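Local coordinates for protein cadherin-related family member 2 (Homo sapiens, PDB 5CZR) that joins neighbouring brush-border microvilli by forming calcium-dependent heterophilic complexes with CDHR5 through its extracellular cadherin domains, at residues Gln25-Val30 with Gly58-Ala63; Asp97-Ala102 with Thr197-Cys202; Ala137-Tyr142 with Cys188-Met193. All coordinates share one frame; numbering follows the deposited sequence.

How the contacts relate
Contact 1 lies in the first cadherin domain, where it pairs two strands, 25-32 and 59-62, of a four-stranded antiparallel sheet. Contacts 2 and 3 lie at the calcium-binding junction of the two domains. The centre of contact 1 is about 26 Å from that of contact 2 and about 32 Å from that of contact 3. The centres of contacts 2 and 3 are about 7 Å apart, and the two touch: the Cys188-Cys202 disulfide joins them, and both supply ligands to one calcium ion. Contact 1 closes first along the chain. Contact 3 is nested within the loop closed by contact 2. Calcium thus ties the linker between the domains to the second domain.

Contact 1 of 3, residues Gln25-Val30 with Gly58-Ala63; sequences QAFWLV and GEVKLA
Trp28 and Glu59 meet on one face of the sheet in a CH-pi contact. The Glu59 CB sits over the six-membered ring of Trp28, 3.8 Å from its centroid. The chain crosses the ring obliquely, with CG also above it, and the carboxylate plane is 15° from that of the indole. On the face that carries Phe27 and Val60, a second CH-pi contact puts Val60 CB 4.0 Å from the centroid of the Phe27 ring. Val60 CG2 also reaches Leu29 CG at 3.7 Å.

The backbone bonds join strands 25-32 and 59-62 of the antiparallel sheet in the first cadherin domain, a Greek-key beta-sandwich. Ala26 and Phe27 both face Val60, which makes a classic beta bulge. Val60 O accepts from Ala26 N at 2.7 Å and weakly from Phe27 N. Val60 N donates to Phe27 O, and Leu29 N donates to Gly58 O at 2.7 Å. Phe51 and Met43 also pack on Val60.

The polar side chains meet beside the indole. Gln25 has CG anti to its backbone N (chi1 175°), and its extended chain carries NE2 to Glu59 OE2 at 2.9 Å. The donor stands above the carboxylate plane, and the amide and carboxylate planes are 88° apart. Gln25 OE1 accepts a weak bond from Trp28 NE1. An alanine in place of Glu59 would take CG and the carboxylate off the indole, and would probably leave Gln25 NE2 without this acceptor and its amide with the weak Trp28 bond to hold it.

Contact 2 of 3, residues Asp97-Ala102 with Thr197-Cys202; sequences DRNDNA and TFTIQC. With CA (calcium ion), chain G; CA (calcium ion), chain H; CA (calcium ion), chain F.
Asn99 and Gln201 run past each other in opposite directions, with their amide planes 88° apart. The contact joins the calcium-binding linker between two cadherin repeats, with the family's DxNDN motif at Asp97-Asn101, to Thr197-Cys202 of the second domain.

Each amide bonds to the backbone of the other segment. Gln201 bends at chi2 (-86°) and brings NE2 to Asn99 O at 2.8 Å. The bond is almost straight, and the acceptor lies in the plane of the Gln201 amide. Asn99 has CG anti to its backbone N (chi1 -168°), which places ND2 beside Thr199 O. Asn99 ND2 donates to Thr199 O at 2.8 Å, from above the carbonyl plane. The other end of the Asn99 amide faces a metal: OD1 binds a calcium ion at 2.3 Å. The two ends thus fix the rotation of the amide, and the metal would probably polarise it and strengthen ND2 as a donor. Asn101 O binds the same ion. Gln201 CG lies 3.3 Å from Asn101 O and 3.6 Å from Asn99 OD1, and Gln201 CB rests on Ala102.

Asp100 points away from the second segment. Its carboxylate bridges two further ions, OD1 to one and OD2 to the other. Asp97 OD1 and Arg98 O help to hold the first of these. Glu18 also binds both ions, and Asp133 joins the first ion to the one held by Asn99. Arg98 turns its guanidinium back on the linker, where NH1 donates to Asp97 O at 2.7 Å. A water bound 2.2 Å from the second calcium ion also accepts a hydrogen bond from Asn101 ND2.

Contact 3 of 3, residues Ala137-Tyr142 with Cys188-Met193; sequences AGMVVY and CDLGGM. With CA (calcium ion), chain H.
Ala137 and Asp189 share a calcium ion. The backbone O of Ala137 binds it at 2.3 Å and Asp189 OD2 at 2.5 Å. Asp189 CG stands between its backbone N and carbonyl carbon (chi1 55°), which turns the carboxylate to the metal. Asp189 CB itself lies 3.2 Å from Ala137 O. Asn99, Asn101, Asp131 and Asp133 complete the site, one of the calcium sites of the cadherin interdomain junction. The second oxygen, Asp189 OD1, takes a hydrogen bond from Gln201 N and a weak one from Gly191 N. Each carboxylate oxygen therefore has its own partners, and the group is held in place.

Backbone bonds join strands 140-148 and 180-189, neighbours in a sheet of the second cadherin domain. Val141 and Cys188 form an antiparallel hydrogen-bonded pair. Val141 N donates to Cys188 O at 2.8 Å in a nearly straight bond, and Cys188 N donates to Val141 O at 3.0 Å. Next to the pair, Asp189 CA makes a CA-H...O contact with Met139 O, and Val140 CA makes another with Cys188 O.

Apolar contacts gather round Leu190. Its two methyls part between two side chains: CD1 meets Met139 CB at 3.8 Å, and CD2 meets Val141 CG1 at 3.9 Å. Leu190 and Val141 cross at about a right angle. Val141 CG2 lies 3.6 Å from Cys188 O. The sulfur of Cys188 is bonded to Cys202.

Two of the calcium ligands, a backbone carbonyl and a carboxylate, come one from each segment. Bound calcium is therefore likely to hold the 3-10 segment at Ala137 against Asp189, and its charge would probably offset part of the negative charge that Asp189 shares with Asp131 and Asp133.

Contact 1 of 3, residues Gln25-Val30 with Gly58-Ala63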
loop_
_atom_site.group_PDB
_atom_site.type_symbol
_atom_site.label_atom_id
_atom_site.label_comp_id
_atom_site.label_asym_id
_atom_site.label_seq_id
_atom_site.Cartn_x
_atom_site.Cartn_y
_atom_site.Cartn_z
ATOM N N GLN A 25 13.430 -15.157 9.973
ATOM C CA GLN A 25 12.511 -16.035 10.686
ATOM C C GLN A 25 11.051 -15.567 10.494
ATOM O O GLN A 25 10.722 -14.403 10.703
ATOM C CB GLN A 25 12.833 -16.074 12.173
ATOM C CG GLN A 25 11.827 -16.888 12.953
ATOM C CD GLN A 25 12.163 -16.935 14.421
ATOM O OE1 GLN A 25 11.353 -16.589 15.275
ATOM N NE2 GLN A 25 13.370 -17.399 14.728
ATOM N N ALA A 26 10.207 -16.490 10.068
ATOM C CA ALA A 26 8.777 -16.235 9.915
ATOM C C ALA A 26 7.996 -16.694 11.153
ATOM O O ALA A 26 7.209 -15.949 11.702
ATOM C CB ALA A 26 8.277 -16.949 8.676
ATOM N N PHE A 27 8.224 -17.939 11.568
ATOM C CA PHE A 27 7.577 -18.518 12.753
ATOM C C PHE A 27 8.209 -19.891 13.042
ATOM O O PHE A 27 9.096 -20.348 12.296
ATOM C CB PHE A 27 6.055 -18.688 12.552
ATOM C CG PHE A 27 5.691 -19.577 11.378
ATOM C CD1 PHE A 27 5.821 -19.103 10.071
ATOM C CD2 PHE A 27 5.266 -20.860 11.571
ATOM C CE1 PHE A 27 5.476 -19.897 8.985
ATOM C CE2 PHE A 27 4.942 -21.661 10.492
ATOM C CZ PHE A 27 5.019 -21.173 9.195
ATOM N N TRP A 28 7.783 -20.486 14.149
ATOM C CA TRP A 28 8.246 -21.782 14.597
ATOM C C TRP A 28 7.120 -22.791 14.421
ATOM O O TRP A 28 5.984 -22.553 14.877
ATOM C CB TRP A 28 8.653 -21.715 16.075
ATOM C CG TRP A 28 9.944 -20.992 16.294
ATOM C CD1 TRP A 28 10.106 -19.647 16.433
ATOM C CD2 TRP A 28 11.260 -21.569 16.356
ATOM N NE1 TRP A 28 11.443 -19.347 16.605
ATOM C CE2 TRP A 28 12.173 -20.509 16.568
ATOM C CE3 TRP A 28 11.746 -22.880 16.302
ATOM C CZ2 TRP A 28 13.565 -20.713 16.684
ATOM C CZ3 TRP A 28 13.149 -23.101 16.419
ATOM C CH2 TRP A 28 14.031 -22.017 16.608
ATOM N N LEU A 29 7.409 -23.897 13.739
ATOM C CA LEU A 29 6.521 -25.051 13.780
ATOM C C LEU A 29 6.766 -25.802 15.079
ATOM O O LEU A 29 7.911 -26.078 15.427
ATOM C CB LEU A 29 6.758 -25.978 12.587
ATOM C CG LEU A 29 6.286 -25.469 11.228
ATOM C CD1 LEU A 29 6.861 -26.319 10.108
ATOM C CD2 LEU A 29 4.763 -25.468 11.177
ATOM N N VAL A 30 5.685 -26.090 15.806
ATOM C CA VAL A 30 5.783 -26.705 17.120
ATOM C C VAL A 30 4.729 -27.806 17.250
ATOM O O VAL A 30 3.566 -27.630 16.916
ATOM C CB VAL A 30 5.597 -25.694 18.294
ATOM C CG1 VAL A 30 6.177 -26.275 19.577
ATOM C CG2 VAL A 30 6.241 -24.348 18.044
ATOM N N GLY A 58 12.238 -27.002 13.674
ATOM C CA GLY A 58 10.931 -26.419 13.380
ATOM C C GLY A 58 10.963 -24.938 13.023
ATOM O O GLY A 58 9.904 -24.365 12.726
ATOM N N GLU A 59 12.140 -24.315 12.999
ATOM C CA GLU A 59 12.234 -22.910 12.626
ATOM C C GLU A 59 11.845 -22.740 11.142
ATOM O O GLU A 59 12.306 -23.491 10.285
ATOM C CB GLU A 59 13.638 -22.336 12.840
ATOM C CG GLU A 59 13.665 -20.818 12.719
ATOM C CD GLU A 59 15.008 -20.164 13.025
ATOM O OE1 GLU A 59 15.985 -20.848 13.356
ATOM O OE2 GLU A 59 15.095 -18.922 12.892
ATOM N N VAL A 60 10.995 -21.761 10.862
ATOM C CA VAL A 60 10.578 -21.497 9.489
ATOM C C VAL A 60 11.086 -20.132 9.061
ATOM O O VAL A 60 10.830 -19.117 9.758
ATOM C CB VAL A 60 9.057 -21.573 9.337
ATOM C CG1 VAL A 60 8.681 -21.447 7.884
ATOM C CG2 VAL A 60 8.542 -22.898 9.880
ATOM N N LYS A 61 11.806 -20.103 7.950
ATOM C CA LYS A 61 12.332 -18.840 7.391
ATOM C C LYS A 61 11.638 -18.548 6.085
ATOM O O LYS A 61 11.252 -19.498 5.343
ATOM C CB LYS A 61 13.817 -18.957 7.190
ATOM C CG LYS A 61 14.558 -19.011 8.517
ATOM C CD LYS A 61 16.036 -19.167 8.309
ATOM C CE LYS A 61 16.738 -19.171 9.641
ATOM N NZ LYS A 61 18.211 -19.228 9.421
ATOM N N LEU A 62 11.429 -17.274 5.793
ATOM C CA LEU A 62 10.821 -16.901 4.519
ATOM C C LEU A 62 11.851 -17.120 3.387
ATOM O O LEU A 62 13.011 -16.722 3.525
ATOM C CB LEU A 62 10.399 -15.442 4.514
ATOM C CG LEU A 62 9.506 -15.039 3.329
ATOM C CD1 LEU A 62 8.099 -15.582 3.521
ATOM C CD2 LEU A 62 9.495 -13.514 3.210
ATOM N N ALA A 63 11.428 -17.779 2.314
ATOM C CA ALA A 63 12.296 -18.110 1.214
ATOM C C ALA A 63 11.901 -17.418 -0.060
ATOM O O ALA A 63 12.655 -17.438 -1.026
ATOM C CB ALA A 63 12.345 -19.623 0.984
#

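Contact 2 of 3, residues Asp97-Ala102 with Thr197-Cys202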
loop_
_atom_site.group_PDB
_atom_site.type_symbol
_atom_site.label_atom_id
_atom_site.label_comp_id
_atom_site.label_asym_id
_atom_site.label_seq_id
_atom_site.Cartn_x
_atom_site.Cartn_y
_atom_site.Cartn_z
ATOM N N ASP A 97 -1.400 -6.526 5.272
ATOM C CA ASP A 97 -1.110 -5.406 4.418
ATOM C C ASP A 97 -0.170 -4.450 5.140
ATOM O O ASP A 97 -0.301 -4.196 6.316
ATOM C CB ASP A 97 -2.401 -4.700 4.020
ATOM C CG ASP A 97 -2.177 -3.574 3.031
ATOM O OD1 ASP A 97 -1.367 -3.719 2.072
ATOM O OD2 ASP A 97 -2.811 -2.508 3.233
ATOM N N ARG A 98 0.767 -3.912 4.386
ATOM C CA ARG A 98 1.615 -2.853 4.874
ATOM C C ARG A 98 1.547 -1.704 3.864
ATOM O O ARG A 98 1.030 -1.877 2.737
ATOM C CB ARG A 98 3.042 -3.372 5.053
ATOM C CG ARG A 98 3.224 -4.419 6.170
ATOM C CD ARG A 98 3.138 -3.721 7.518
ATOM N NE ARG A 98 3.056 -4.554 8.697
ATOM C CZ ARG A 98 1.929 -4.937 9.274
ATOM N NH1 ARG A 98 0.739 -4.613 8.781
ATOM N NH2 ARG A 98 1.993 -5.680 10.329
ATOM N N ASN A 99 2.061 -0.536 4.251
ATOM C CA ASN A 99 1.961 0.647 3.375
ATOM C C ASN A 99 3.063 0.739 2.330
ATOM O O ASN A 99 3.950 1.599 2.414
ATOM C CB ASN A 99 1.888 1.919 4.193
ATOM C CG ASN A 99 1.500 3.098 3.361
ATOM O OD1 ASN A 99 0.993 2.927 2.260
ATOM N ND2 ASN A 99 1.690 4.308 3.893
ATOM N N ASP A 100 2.998 -0.140 1.339
ATOM C CA ASP A 100 4.056 -0.278 0.341
ATOM C C ASP A 100 3.675 0.244 -1.063
ATOM O O ASP A 100 4.457 0.088 -2.011
ATOM C CB ASP A 100 4.490 -1.741 0.234
ATOM C CG ASP A 100 3.374 -2.662 -0.213
ATOM O OD1 ASP A 100 2.166 -2.258 -0.228
ATOM O OD2 ASP A 100 3.713 -3.804 -0.571
ATOM N N ASN A 101 2.502 0.868 -1.178
ATOM C CA ASN A 101 2.110 1.554 -2.383
ATOM C C ASN A 101 1.826 3.029 -2.137
ATOM O O ASN A 101 1.416 3.461 -1.038
ATOM C CB ASN A 101 0.867 0.897 -2.952
ATOM C CG ASN A 101 1.133 -0.492 -3.472
ATOM O OD1 ASN A 101 1.539 -0.650 -4.602
ATOM N ND2 ASN A 101 0.975 -1.491 -2.623
ATOM N N ALA A 102 2.061 3.802 -3.183
ATOM C CA ALA A 102 1.839 5.235 -3.168
ATOM C C ALA A 102 0.576 5.539 -3.993
ATOM O O ALA A 102 0.226 4.783 -4.889
ATOM C CB ALA A 102 3.046 5.934 -3.777
ATOM N N THR A 197 8.121 0.724 10.439
ATOM C CA THR A 197 7.987 2.092 10.910
ATOM C C THR A 197 6.779 2.779 10.282
ATOM O O THR A 197 6.348 2.416 9.164
ATOM C CB THR A 197 9.296 2.871 10.654
ATOM O OG1 THR A 197 9.360 3.982 11.521
ATOM C CG2 THR A 197 9.403 3.377 9.235
ATOM N N PHE A 198 6.221 3.765 10.983
ATOM C CA PHE A 198 5.123 4.543 10.421
ATOM C C PHE A 198 5.594 5.259 9.130
ATOM O O PHE A 198 6.571 5.966 9.114
ATOM C CB PHE A 198 4.540 5.544 11.457
ATOM C CG PHE A 198 3.352 6.345 10.930
ATOM C CD1 PHE A 198 2.135 5.723 10.674
ATOM C CD2 PHE A 198 3.477 7.695 10.642
ATOM C CE1 PHE A 198 1.054 6.441 10.163
ATOM C CE2 PHE A 198 2.406 8.418 10.140
ATOM C CZ PHE A 198 1.188 7.777 9.877
ATOM N N THR A 199 4.851 5.085 8.056
ATOM C CA THR A 199 5.304 5.457 6.732
ATOM C C THR A 199 4.178 6.153 6.002
ATOM O O THR A 199 3.073 5.602 5.917
ATOM C CB THR A 199 5.695 4.184 5.961
ATOM O OG1 THR A 199 6.844 3.600 6.577
ATOM C CG2 THR A 199 6.009 4.480 4.487
ATOM N N ILE A 200 4.436 7.320 5.446
ATOM C CA ILE A 200 3.456 7.982 4.579
ATOM C C ILE A 200 3.985 8.014 3.147
ATOM O O ILE A 200 5.098 8.518 2.910
ATOM C CB ILE A 200 3.149 9.451 5.052
ATOM C CG1 ILE A 200 2.329 9.461 6.350
ATOM C CG2 ILE A 200 2.376 10.231 4.001
ATOM C CD1 ILE A 200 2.401 10.775 7.098
ATOM N N GLN A 201 3.170 7.533 2.198
ATOM C CA GLN A 201 3.585 7.468 0.786
ATOM C C GLN A 201 2.945 8.559 -0.015
ATOM O O GLN A 201 1.764 8.836 0.168
ATOM C CB GLN A 201 3.225 6.120 0.142
ATOM C CG GLN A 201 3.729 4.907 0.895
ATOM C CD GLN A 201 5.164 4.538 0.522
ATOM O OE1 GLN A 201 5.860 5.292 -0.137
ATOM N NE2 GLN A 201 5.599 3.357 0.946
ATOM N N CYS A 202 3.713 9.176 -0.912
ATOM C CA CYS A 202 3.219 10.274 -1.727
ATOM C C CYS A 202 3.455 9.957 -3.178
ATOM O O CYS A 202 4.438 9.313 -3.517
ATOM C CB CYS A 202 3.903 11.602 -1.342
ATOM S SG CYS A 202 3.459 12.197 0.321
HETATM CA CA CA G . 0.251 -3.085 0.790
HETATM CA CA CA H . -0.288 3.500 0.405
HETATM CA CA CA F . 2.715 -5.496 -1.685
HETATM O O HOH W 1 2.797 -4.050 -3.303
HETATM O O HOH W 2 4.770 -6.340 -1.837
#

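Contact 3 of 3, residues Ala137-Tyr142 with Cys188-Met193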
loop_
_atom_site.group_PDB
_atom_site.type_symbol
_atom_site.label_atom_id
_atom_site.label_comp_id
_atom_site.label_asym_id
_atom_site.label_seq_id
_atom_site.Cartn_x
_atom_site.Cartn_y
_atom_site.Cartn_z
ATOM N N ALA A 137 -3.796 3.488 4.942
ATOM C CA ALA A 137 -2.684 3.395 4.012
ATOM C C ALA A 137 -3.100 3.547 2.545
ATOM O O ALA A 137 -2.238 3.757 1.677
ATOM C CB ALA A 137 -1.935 2.106 4.239
ATOM N N GLY A 138 -4.408 3.402 2.291
ATOM C CA GLY A 138 -4.997 3.609 0.984
ATOM C C GLY A 138 -5.883 4.852 0.830
ATOM O O GLY A 138 -6.409 5.066 -0.263
ATOM N N MET A 139 -6.073 5.637 1.898
ATOM C CA MET A 139 -6.875 6.871 1.832
ATOM C C MET A 139 -6.005 7.993 1.286
ATOM O O MET A 139 -4.917 8.263 1.776
ATOM C CB MET A 139 -7.462 7.255 3.194
ATOM C CG MET A 139 -8.603 6.342 3.670
ATOM S SD MET A 139 -9.327 6.718 5.311
ATOM C CE MET A 139 -10.225 5.218 5.802
ATOM N N VAL A 140 -6.497 8.631 0.252
ATOM C CA VAL A 140 -5.753 9.628 -0.461
ATOM C C VAL A 140 -6.177 11.032 0.016
ATOM O O VAL A 140 -7.361 11.336 0.109
ATOM C CB VAL A 140 -6.004 9.474 -1.965
ATOM C CG1 VAL A 140 -5.361 10.616 -2.739
ATOM C CG2 VAL A 140 -5.436 8.151 -2.428
ATOM N N VAL A 141 -5.197 11.876 0.300
ATOM C CA VAL A 141 -5.410 13.314 0.409
ATOM C C VAL A 141 -4.629 14.099 -0.636
ATOM O O VAL A 141 -3.470 13.782 -0.947
ATOM C CB VAL A 141 -5.077 13.853 1.803
ATOM C CG1 VAL A 141 -5.943 13.142 2.835
ATOM C CG2 VAL A 141 -3.588 13.738 2.113
ATOM N N TYR A 142 -5.257 15.153 -1.142
ATOM C CA TYR A 142 -4.698 15.931 -2.256
ATOM C C TYR A 142 -4.165 17.273 -1.764
ATOM O O TYR A 142 -4.655 17.807 -0.794
ATOM C CB TYR A 142 -5.795 16.181 -3.292
ATOM C CG TYR A 142 -6.392 14.963 -3.908
ATOM C CD1 TYR A 142 -5.759 14.320 -4.962
ATOM C CD2 TYR A 142 -7.592 14.440 -3.452
ATOM C CE1 TYR A 142 -6.309 13.191 -5.553
ATOM C CE2 TYR A 142 -8.144 13.303 -4.018
ATOM C CZ TYR A 142 -7.507 12.693 -5.082
ATOM O OH TYR A 142 -8.052 11.566 -5.676
ATOM N N CYS A 188 -1.072 12.022 -1.274
ATOM C CA CYS A 188 -0.412 11.195 -0.259
ATOM C C CYS A 188 -1.442 10.310 0.442
ATOM O O CYS A 188 -2.630 10.667 0.499
ATOM C CB CYS A 188 0.320 12.077 0.781
ATOM S SG CYS A 188 1.583 13.199 0.114
ATOM N N ASP A 189 -1.011 9.182 1.010
ATOM C CA ASP A 189 -1.922 8.386 1.842
ATOM C C ASP A 189 -1.896 8.954 3.240
ATOM O O ASP A 189 -1.130 9.864 3.497
ATOM C CB ASP A 189 -1.650 6.867 1.797
ATOM C CG ASP A 189 -0.225 6.488 2.159
ATOM O OD1 ASP A 189 0.344 7.063 3.136
ATOM O OD2 ASP A 189 0.352 5.613 1.484
ATOM N N LEU A 190 -2.719 8.433 4.141
ATOM C CA LEU A 190 -2.700 8.841 5.558
ATOM C C LEU A 190 -1.773 8.003 6.392
ATOM O O LEU A 190 -1.731 8.129 7.608
ATOM C CB LEU A 190 -4.116 8.786 6.150
ATOM C CG LEU A 190 -5.049 9.864 5.583
ATOM C CD1 LEU A 190 -6.469 9.627 6.058
ATOM C CD2 LEU A 190 -4.554 11.256 5.959
ATOM N N GLY A 191 -1.016 7.126 5.742
ATOM C CA GLY A 191 0.053 6.406 6.418
ATOM C C GLY A 191 -0.344 5.047 6.987
ATOM O O GLY A 191 -1.535 4.685 7.034
ATOM N N GLY A 192 0.701 4.283 7.347
ATOM C CA GLY A 192 0.598 2.997 8.020
ATOM C C GLY A 192 1.998 2.413 8.138
ATOM O O GLY A 192 2.961 3.040 7.687
ATOM N N MET A 193 2.103 1.227 8.720
ATOM C CA MET A 193 3.376 0.533 8.891
ATOM C C MET A 193 3.967 0.044 7.574
ATOM O O MET A 193 3.258 -0.522 6.743
ATOM C CB MET A 193 3.250 -0.720 9.758
ATOM C CG MET A 193 3.372 -0.516 11.254
ATOM S SD MET A 193 5.020 -0.133 11.855
ATOM C CE MET A 193 4.544 1.322 12.784
HETATM CA CA CA H . -0.288 3.500 0.405
#